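Local coordinates for metallo-beta-lactamase domain-containing protein (Enterococcus faecalis, PDB 2AZ4) that carries a two-zinc metallo-beta-lactamase-fold site and is probably a hydrolase, possibly an RNA-binding exonuclease, at residues 47-51 against 52-56; 93-96 against 97-101; 114-117 against 118-122; 131-134 against 135-138. All coordinates share one frame; numbering follows the deposited sequence.

Interaction 1 of 4, residues 47-51 against 52-56; sequences PDDHI and ETLIN
Asp48 and Thr53 meet where the chain turns into helix 51-56, and a single carboxylate oxygen receives two donors. Asp48 OD1 takes the hydroxyl of Thr53, OG1, at 2.6 Å on its syn side, while the backbone N of His50 approaches the same oxygen at 3.0 Å from the anti side. This double grip limits the rotation of the carboxylate. The second of these bonds closes an Asx turn, which delivers the chain to His50, the N-cap residue of the helix. From there the ordinary helical ladder begins, with Leu54 N bonded to His50 O and Ile55 N to Ile51 O. The closely packed side is apolar: Ile51 is buried, its CG1 lying alongside Ile55 CG1 at 4.1 Å. Separately, Leu54 CD1 touches the backbone O of Asp49 at 3.5 Å. Asp49 has its main polar partner in Arg99, through a salt bridge. On the solvent side matters are looser. The exposed His50 ring, swung out with CG opposite the backbone N (chi1 -173°), gives NE2-H to Glu52 OE1 at 2.8 Å; the acceptor lies near the ring plane, but the bond is bent to 133° at the hydrogen.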
# COMPACT_ATOMS: atom_id res chain seq x y z
N PRO A 47 17.55 -16.97 3.89
CA PRO A 47 17.85 -17.57 2.60
C PRO A 47 16.63 -17.79 1.70
O PRO A 47 16.80 -18.05 0.51
CB PRO A 47 18.48 -18.91 2.98
CG PRO A 47 17.85 -19.27 4.28
CD PRO A 47 17.64 -17.96 4.99
N ASP A 48 15.43 -17.70 2.28
CA ASP A 48 14.18 -18.04 1.57
C ASP A 48 12.94 -17.51 2.31
O ASP A 48 13.04 -17.00 3.43
CB ASP A 48 14.07 -19.56 1.34
CG ASP A 48 13.99 -20.35 2.63
OD1 ASP A 48 12.99 -20.22 3.38
OD2 ASP A 48 14.91 -21.15 2.91
N ASP A 49 11.77 -17.61 1.66
CA ASP A 49 10.47 -17.21 2.22
C ASP A 49 9.57 -18.41 2.50
O ASP A 49 8.34 -18.26 2.61
CB ASP A 49 9.75 -16.29 1.25
CG ASP A 49 10.22 -14.83 1.33
OD1 ASP A 49 10.64 -14.37 2.40
OD2 ASP A 49 10.13 -14.13 0.30
N HIS A 50 10.17 -19.59 2.61
CA HIS A 50 9.42 -20.77 3.04
C HIS A 50 8.69 -20.44 4.35
O HIS A 50 9.23 -19.74 5.21
CB HIS A 50 10.39 -21.93 3.28
CG HIS A 50 9.73 -23.25 3.55
ND1 HIS A 50 9.81 -24.32 2.68
CD2 HIS A 50 9.00 -23.68 4.61
CE1 HIS A 50 9.16 -25.35 3.19
NE2 HIS A 50 8.65 -24.98 4.35
N ILE A 51 7.46 -20.93 4.48
CA ILE A 51 6.66 -20.67 5.69
C ILE A 51 7.41 -20.94 7.01
O ILE A 51 7.38 -20.13 7.93
CB ILE A 51 5.26 -21.34 5.63
CG1 ILE A 51 4.36 -20.82 6.76
CG2 ILE A 51 5.38 -22.87 5.54
CD1 ILE A 51 3.02 -20.32 6.28
N GLU A 52 8.14 -22.05 7.08
CA GLU A 52 8.92 -22.42 8.27
C GLU A 52 9.97 -21.38 8.62
O GLU A 52 10.19 -21.07 9.79
CB GLU A 52 9.60 -23.77 8.06
CG GLU A 52 8.94 -24.93 8.80
CD GLU A 52 7.70 -25.45 8.12
OE1 GLU A 52 7.69 -25.53 6.87
OE2 GLU A 52 6.73 -25.81 8.84
N THR A 53 10.62 -20.86 7.60
CA THR A 53 11.65 -19.85 7.76
C THR A 53 11.02 -18.59 8.34
O THR A 53 11.55 -18.01 9.29
CB THR A 53 12.36 -19.57 6.41
OG1 THR A 53 12.88 -20.81 5.90
CG2 THR A 53 13.50 -18.58 6.56
N LEU A 54 9.87 -18.20 7.78
CA LEU A 54 9.13 -17.03 8.24
C LEU A 54 8.58 -17.22 9.65
O LEU A 54 8.61 -16.30 10.45
CB LEU A 54 8.00 -16.67 7.25
CG LEU A 54 8.36 -16.29 5.80
CD1 LEU A 54 7.09 -16.02 5.01
CD2 LEU A 54 9.29 -15.10 5.73
N ILE A 55 8.11 -18.43 9.95
CA ILE A 55 7.61 -18.77 11.27
C ILE A 55 8.78 -18.69 12.29
O ILE A 55 8.70 -17.91 13.25
CB ILE A 55 6.92 -20.18 11.26
CG1 ILE A 55 5.52 -20.07 10.63
CG2 ILE A 55 6.81 -20.75 12.67
CD1 ILE A 55 4.57 -19.16 11.37
N ASN A 56 9.85 -19.43 12.02
CA ASN A 56 11.05 -19.49 12.87
C ASN A 56 11.68 -18.13 13.15
O ASN A 56 12.29 -17.91 14.18
CB ASN A 56 12.10 -20.41 12.25
CG ASN A 56 11.72 -21.89 12.31
OD1 ASN A 56 10.74 -22.27 12.94
ND2 ASN A 56 12.52 -22.73 11.65

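Interaction 2 of 4, residues 93-96 against 97-101; sequences AHLD and HSRMI. With ZN (zinc ion), chain D; ZN (zinc ion), chain C.
Asp96 and His97 stand side by side and hold the same zinc ion, Asp96 through OD2 at 2.3 Å and His97 through NE2 at 2.2 Å from the metal of chain D. Their carboxylate and imidazole planes are turned 73° apart. Asp96 reaches the metal with CG lodged between its backbone N and carbonyl carbon (chi1 58°); its other oxygen, OD1, accepts a hydrogen bond from the water that bridges the two zinc ions. His94 serves the second zinc, in chain C, through ND1 at 2.3 Å. His92, His94, Asp96 and His97 make the HxHxDH signature of the metallo-beta-lactamase fold, running from strand 85-89 into the short helix 95-98; Asp189 bridges both metals, His92 and His167 join His94, and His404 completes the other site. Asp35 accepts from ND1 of His97 and so helps to orient that ring.

Hydrogen bonds tie residues 93-95 to 97-99. Ser98 OG donates to Ala93 O at 2.6 Å from above the carbonyl plane, His97 N reaches back to the N-cap carbonyl of His94 at 2.9 Å, and Arg99 N binds Leu95 O at the same length.

The aliphatic part of Arg99 lies alongside Leu95, with Leu95 CD1 3.6 Å from Arg99 CG. As well as its salt bridge to Asp49, the extended arginine hydrogen-bonds through NH1 to Thr38 OG1.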
# COMPACT_ATOMS: atom_id res chain seq x y z
N ALA A 93 -3.17 -2.85 -1.40
CA ALA A 93 -2.18 -3.67 -2.11
C ALA A 93 -0.73 -3.64 -1.60
O ALA A 93 0.06 -4.57 -1.89
CB ALA A 93 -2.22 -3.34 -3.59
N HIS A 94 -0.37 -2.60 -0.86
CA HIS A 94 1.02 -2.43 -0.42
C HIS A 94 1.60 -3.70 0.18
O HIS A 94 0.91 -4.46 0.84
CB HIS A 94 1.17 -1.21 0.51
CG HIS A 94 1.12 0.10 -0.22
ND1 HIS A 94 0.86 1.30 0.40
CD2 HIS A 94 1.34 0.39 -1.53
CE1 HIS A 94 0.88 2.27 -0.49
NE2 HIS A 94 1.18 1.75 -1.67
N LEU A 95 2.88 -3.92 -0.09
CA LEU A 95 3.58 -5.16 0.27
C LEU A 95 3.44 -5.57 1.76
O LEU A 95 3.26 -6.77 2.08
CB LEU A 95 5.07 -5.01 -0.09
CG LEU A 95 5.98 -6.23 -0.10
CD1 LEU A 95 5.53 -7.28 -1.14
CD2 LEU A 95 7.45 -5.82 -0.32
N ASP A 96 3.53 -4.56 2.63
CA ASP A 96 3.51 -4.74 4.09
C ASP A 96 2.12 -5.12 4.61
O ASP A 96 1.96 -5.41 5.80
CB ASP A 96 4.10 -3.52 4.83
CG ASP A 96 3.38 -2.20 4.49
OD1 ASP A 96 3.16 -1.91 3.28
OD2 ASP A 96 3.03 -1.44 5.44
N HIS A 97 1.14 -5.14 3.69
CA HIS A 97 -0.22 -5.62 3.95
C HIS A 97 -0.60 -6.86 3.15
O HIS A 97 -1.54 -7.55 3.52
CB HIS A 97 -1.23 -4.48 3.70
CG HIS A 97 -0.91 -3.24 4.48
ND1 HIS A 97 -1.55 -2.93 5.67
CD2 HIS A 97 0.05 -2.30 4.32
CE1 HIS A 97 -1.01 -1.84 6.18
NE2 HIS A 97 -0.05 -1.42 5.37
N SER A 98 0.10 -7.15 2.06
CA SER A 98 -0.36 -8.20 1.10
C SER A 98 0.62 -9.37 0.86
O SER A 98 0.26 -10.41 0.28
CB SER A 98 -0.70 -7.55 -0.25
OG SER A 98 0.47 -6.94 -0.84
N ARG A 99 1.86 -9.19 1.32
CA ARG A 99 2.99 -9.99 0.84
C ARG A 99 2.75 -11.51 0.86
O ARG A 99 3.24 -12.21 -0.02
CB ARG A 99 4.26 -9.66 1.60
CG ARG A 99 5.51 -10.21 0.97
CD ARG A 99 6.77 -9.78 1.67
NE ARG A 99 7.81 -10.54 1.01
CZ ARG A 99 8.60 -11.43 1.58
NH1 ARG A 99 8.62 -11.64 2.89
NH2 ARG A 99 9.44 -12.06 0.79
N MET A 100 2.03 -12.01 1.86
CA MET A 100 1.88 -13.46 1.96
C MET A 100 0.53 -14.03 1.54
O MET A 100 0.23 -15.17 1.90
CB MET A 100 2.31 -13.99 3.35
CG MET A 100 1.37 -13.70 4.52
SD MET A 100 1.73 -14.67 6.02
CE MET A 100 0.49 -13.97 7.12
N ILE A 101 -0.29 -13.28 0.78
CA ILE A 101 -1.64 -13.80 0.48
C ILE A 101 -1.60 -15.18 -0.22
O ILE A 101 -2.53 -15.98 -0.05
CB ILE A 101 -2.55 -12.81 -0.30
CG1 ILE A 101 -1.89 -12.40 -1.64
CG2 ILE A 101 -2.93 -11.60 0.58
CD1 ILE A 101 -2.90 -11.84 -2.61
ZN ZN D . 1.39 0.18 5.57
ZN ZN C . 0.19 1.61 2.60
O HOH W 1 1.88 0.19 3.29
O HOH W 2 2.04 2.71 3.03
O HOH W 3 3.00 1.87 5.44

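Interaction 3 of 4, residues 114-117 against 118-122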
# COMPACT_ATOMS: atom_id res chain seq x y z
N LYS A 114 -12.31 -4.15 -5.24
CA LYS A 114 -11.95 -4.62 -6.58
C LYS A 114 -10.71 -3.94 -7.19
O LYS A 114 -9.94 -4.61 -7.88
CB LYS A 114 -13.17 -4.59 -7.54
CG LYS A 114 -13.65 -3.21 -7.92
CD LYS A 114 -15.01 -3.28 -8.65
CE LYS A 114 -15.57 -1.88 -8.95
NZ LYS A 114 -16.01 -1.17 -7.69
N GLU A 115 -10.51 -2.66 -6.92
CA GLU A 115 -9.34 -1.94 -7.43
C GLU A 115 -8.02 -2.45 -6.83
O GLU A 115 -7.02 -2.58 -7.53
CB GLU A 115 -9.48 -0.42 -7.21
CG GLU A 115 -10.71 0.19 -7.93
CD GLU A 115 -12.00 0.06 -7.13
OE1 GLU A 115 -11.99 -0.51 -6.00
OE2 GLU A 115 -13.05 0.54 -7.63
N THR A 116 -8.03 -2.75 -5.53
CA THR A 116 -6.88 -3.38 -4.89
C THR A 116 -6.50 -4.69 -5.58
O THR A 116 -5.30 -4.99 -5.79
CB THR A 116 -7.15 -3.64 -3.40
OG1 THR A 116 -7.19 -2.37 -2.70
CG2 THR A 116 -6.04 -4.53 -2.80
N LYS A 117 -7.51 -5.49 -5.91
CA LYS A 117 -7.28 -6.74 -6.65
C LYS A 117 -6.59 -6.51 -8.02
O LYS A 117 -5.62 -7.21 -8.36
CB LYS A 117 -8.61 -7.51 -6.79
CG LYS A 117 -8.51 -8.82 -7.57
CD LYS A 117 -9.90 -9.39 -7.80
CE LYS A 117 -9.81 -10.54 -8.79
NZ LYS A 117 -11.06 -11.36 -8.85
N MET A 118 -7.08 -5.52 -8.79
CA MET A 118 -6.45 -5.09 -10.05
C MET A 118 -4.99 -4.69 -9.86
O MET A 118 -4.12 -5.16 -10.60
CB MET A 118 -7.18 -3.89 -10.67
CG MET A 118 -8.56 -4.20 -11.20
SD MET A 118 -9.51 -2.79 -11.84
CE MET A 118 -10.55 -3.87 -12.74
N ILE A 119 -4.76 -3.76 -8.93
CA ILE A 119 -3.40 -3.27 -8.59
C ILE A 119 -2.44 -4.42 -8.28
O ILE A 119 -1.35 -4.53 -8.86
CB ILE A 119 -3.46 -2.24 -7.39
CG1 ILE A 119 -4.24 -0.97 -7.78
CG2 ILE A 119 -2.07 -1.85 -6.87
CD1 ILE A 119 -3.82 -0.38 -9.09
N LEU A 120 -2.85 -5.30 -7.37
CA LEU A 120 -2.02 -6.36 -6.86
C LEU A 120 -1.62 -7.31 -7.98
O LEU A 120 -0.45 -7.69 -8.10
CB LEU A 120 -2.80 -7.11 -5.79
CG LEU A 120 -2.18 -7.72 -4.54
CD1 LEU A 120 -0.89 -7.02 -4.07
CD2 LEU A 120 -3.25 -7.73 -3.46
N ASN A 121 -2.60 -7.67 -8.81
CA ASN A 121 -2.35 -8.60 -9.90
C ASN A 121 -1.33 -8.02 -10.90
O ASN A 121 -0.57 -8.76 -11.52
CB ASN A 121 -3.66 -9.01 -10.59
CG ASN A 121 -4.29 -10.22 -9.95
OD1 ASN A 121 -5.21 -10.11 -9.17
ND2 ASN A 121 -3.76 -11.39 -10.25
N SER A 122 -1.32 -6.70 -11.04
CA SER A 122 -0.34 -5.99 -11.85
C SER A 122 1.01 -5.87 -11.15
O SER A 122 2.06 -6.15 -11.75
CB SER A 122 -0.87 -4.60 -12.21
OG SER A 122 0.10 -3.84 -12.89
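Met118 CG passes Lys114 O at 3.6 Å before the chain runs outward from helix 114-123, the helix that connects strands 110-113 and 145-147 in a beta-alpha-beta unit of the metallo-beta-lactamase fold. Four successive i to i+4 backbone bonds hold the turns together, from Met118 N to Lys114 O through to Asn121 N to Lys117 O; that between Ile119 N and Glu115 O is almost straight, 178° at the hydrogen.

The side chains divide by conformation. Met118 sets CG beside its own backbone N (chi1 -69°) and then runs out extended, so its thioether end leaves the helix for Glu291 and Val292 of helix 283-293. Ile119 adopts the same first torsion, which lays CG1 against Glu115 O at 3.2 Å; Ile119 is buried, in contact with Ala93 and Leu288. Leu120 departs from the staggered positions at both torsions (chi1 -145°). It keeps CB close to Thr116 O, and one methyl, CD2, comes within 4.3 Å of Thr116 CG2 on the side of the helix facing the metal loop. Thr116 itself lies near the zinc ligand His92. On the more exposed flank Lys117 is extended throughout, carrying NZ to the carbonyl of Met144. The Lys114 chain is extended up to a bend at its last torsion, and NZ meets Glu115 OE2 in a long, weak salt bridge, 3.4 Å.

Interaction 4 of 4, residues 131-134 against 135-138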
# COMPACT_ATOMS: atom_id res chain seq x y z
N ILE A 131 5.07 -13.37 -2.32
CA ILE A 131 5.64 -14.70 -2.16
C ILE A 131 4.86 -15.68 -3.06
O ILE A 131 3.64 -15.74 -2.96
CB ILE A 131 5.54 -15.17 -0.70
CG1 ILE A 131 6.46 -14.35 0.21
CG2 ILE A 131 5.87 -16.64 -0.57
CD1 ILE A 131 6.08 -14.45 1.71
N PRO A 132 5.55 -16.42 -3.94
CA PRO A 132 4.83 -17.36 -4.81
C PRO A 132 4.30 -18.53 -4.02
O PRO A 132 4.91 -18.94 -3.04
CB PRO A 132 5.92 -17.88 -5.77
CG PRO A 132 7.11 -16.99 -5.57
CD PRO A 132 7.00 -16.42 -4.21
N SER A 133 3.17 -19.09 -4.45
CA SER A 133 2.77 -20.38 -3.94
C SER A 133 3.70 -21.43 -4.55
O SER A 133 3.88 -21.44 -5.76
CB SER A 133 1.34 -20.69 -4.35
OG SER A 133 1.03 -22.01 -3.94
N PRO A 134 4.23 -22.37 -3.74
CA PRO A 134 5.09 -23.41 -4.36
C PRO A 134 4.31 -24.37 -5.26
O PRO A 134 4.91 -25.23 -5.93
CB PRO A 134 5.68 -24.16 -3.15
CG PRO A 134 5.30 -23.35 -1.94
CD PRO A 134 4.09 -22.58 -2.29
N PHE A 135 2.98 -24.21 -5.31
CA PHE A 135 2.12 -25.09 -6.10
C PHE A 135 1.54 -24.43 -7.34
O PHE A 135 0.64 -24.97 -7.98
CB PHE A 135 1.02 -25.67 -5.21
CG PHE A 135 1.53 -26.04 -3.86
CD1 PHE A 135 2.27 -27.21 -3.70
CD2 PHE A 135 1.37 -25.19 -2.78
CE1 PHE A 135 2.80 -27.55 -2.45
CE2 PHE A 135 1.89 -25.52 -1.54
CZ PHE A 135 2.60 -26.70 -1.38
N GLU A 136 2.09 -23.28 -7.72
CA GLU A 136 1.66 -22.58 -8.91
C GLU A 136 2.83 -21.88 -9.59
O GLU A 136 3.94 -21.88 -9.06
CB GLU A 136 0.55 -21.58 -8.57
CG GLU A 136 -0.83 -22.03 -9.04
CD GLU A 136 -1.61 -22.67 -7.94
OE1 GLU A 136 -2.74 -23.09 -8.19
OE2 GLU A 136 -1.08 -22.75 -6.81
N GLU A 137 2.58 -21.30 -10.77
CA GLU A 137 3.57 -20.52 -11.49
C GLU A 137 4.02 -19.36 -10.62
O GLU A 137 3.25 -18.90 -9.76
CB GLU A 137 2.97 -20.01 -12.81
CG GLU A 137 3.83 -20.29 -14.04
CD GLU A 137 3.86 -21.77 -14.40
OE1 GLU A 137 2.92 -22.24 -15.09
OE2 GLU A 137 4.82 -22.47 -14.01
N LYS A 138 5.25 -18.89 -10.84
CA LYS A 138 5.85 -17.89 -9.96
C LYS A 138 5.01 -16.61 -9.89
O LYS A 138 4.92 -15.98 -8.83
CB LYS A 138 7.29 -17.58 -10.39
CG LYS A 138 7.93 -16.40 -9.66
CD LYS A 138 9.44 -16.30 -9.94
CE LYS A 138 10.01 -15.01 -9.37
NZ LYS A 138 11.51 -15.00 -9.31
O HOH W 4 2.48 -18.06 -7.03
O HOH W 5 5.87 -20.82 -7.61
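A type I beta turn from Ser133 to Glu136 reverses the chain in the surface loop between helix 114-123 and strand 145-147, with Pro134 and Phe135 at its two central positions. The turn is closed by Glu136 N, which donates to Ser133 O at 3.2 Å from well above the carbonyl plane. Ser133 adds a second clasp: its hydroxyl oxygen OG, held opposite the backbone N (chi1 174°), accepts from Phe135 N at 3.2 Å. This is an ST turn inside the beta turn, with Ser133 accepting through O in one and OG in the other. Phe135 brings its ring over the pyrrolidine of Pro134. Pro134 CB sits above the middle of that ring, 4.3 Å from the centroid and 7° off its normal, a CH-pi contact, and Pro134 CD lies 3.7 Å from Phe135 CE2. Beyond this pair the loop is held more loosely. Pro132 CB lies 3.7 Å from Lys138 O, and the backbones there are spanned by ordered water: one links Ser133 N to Glu137 O. A second water donates twice, to Ser133 O at 2.8 Å and to Glu136 O at 2.6 Å.

The four contacts come in series along the chain, and strands 85-89, 110-113 and 145-147, neighbours in one mixed sheet, are joined in order through interactions 2, 3 and 4. Interaction 2 lies about 12 Å from interaction 3, between centres, and its Ala93 and Ser98 pack on Thr116, Ile119 and Leu120. Interaction 1 lies about 16 Å and interaction 4 about 15 Å from interaction 2, between centres; both meet it through Arg99, whose side chain pairs with Asp49 and whose backbone O probably bonds to Ile131 N. Ile131 also packs on Asp49 and Leu54. Interaction 3 touches neither. The zinc-binding turn thus contacts helix 114-123, the lead-in to helix 51-56 and the 131-138 loop.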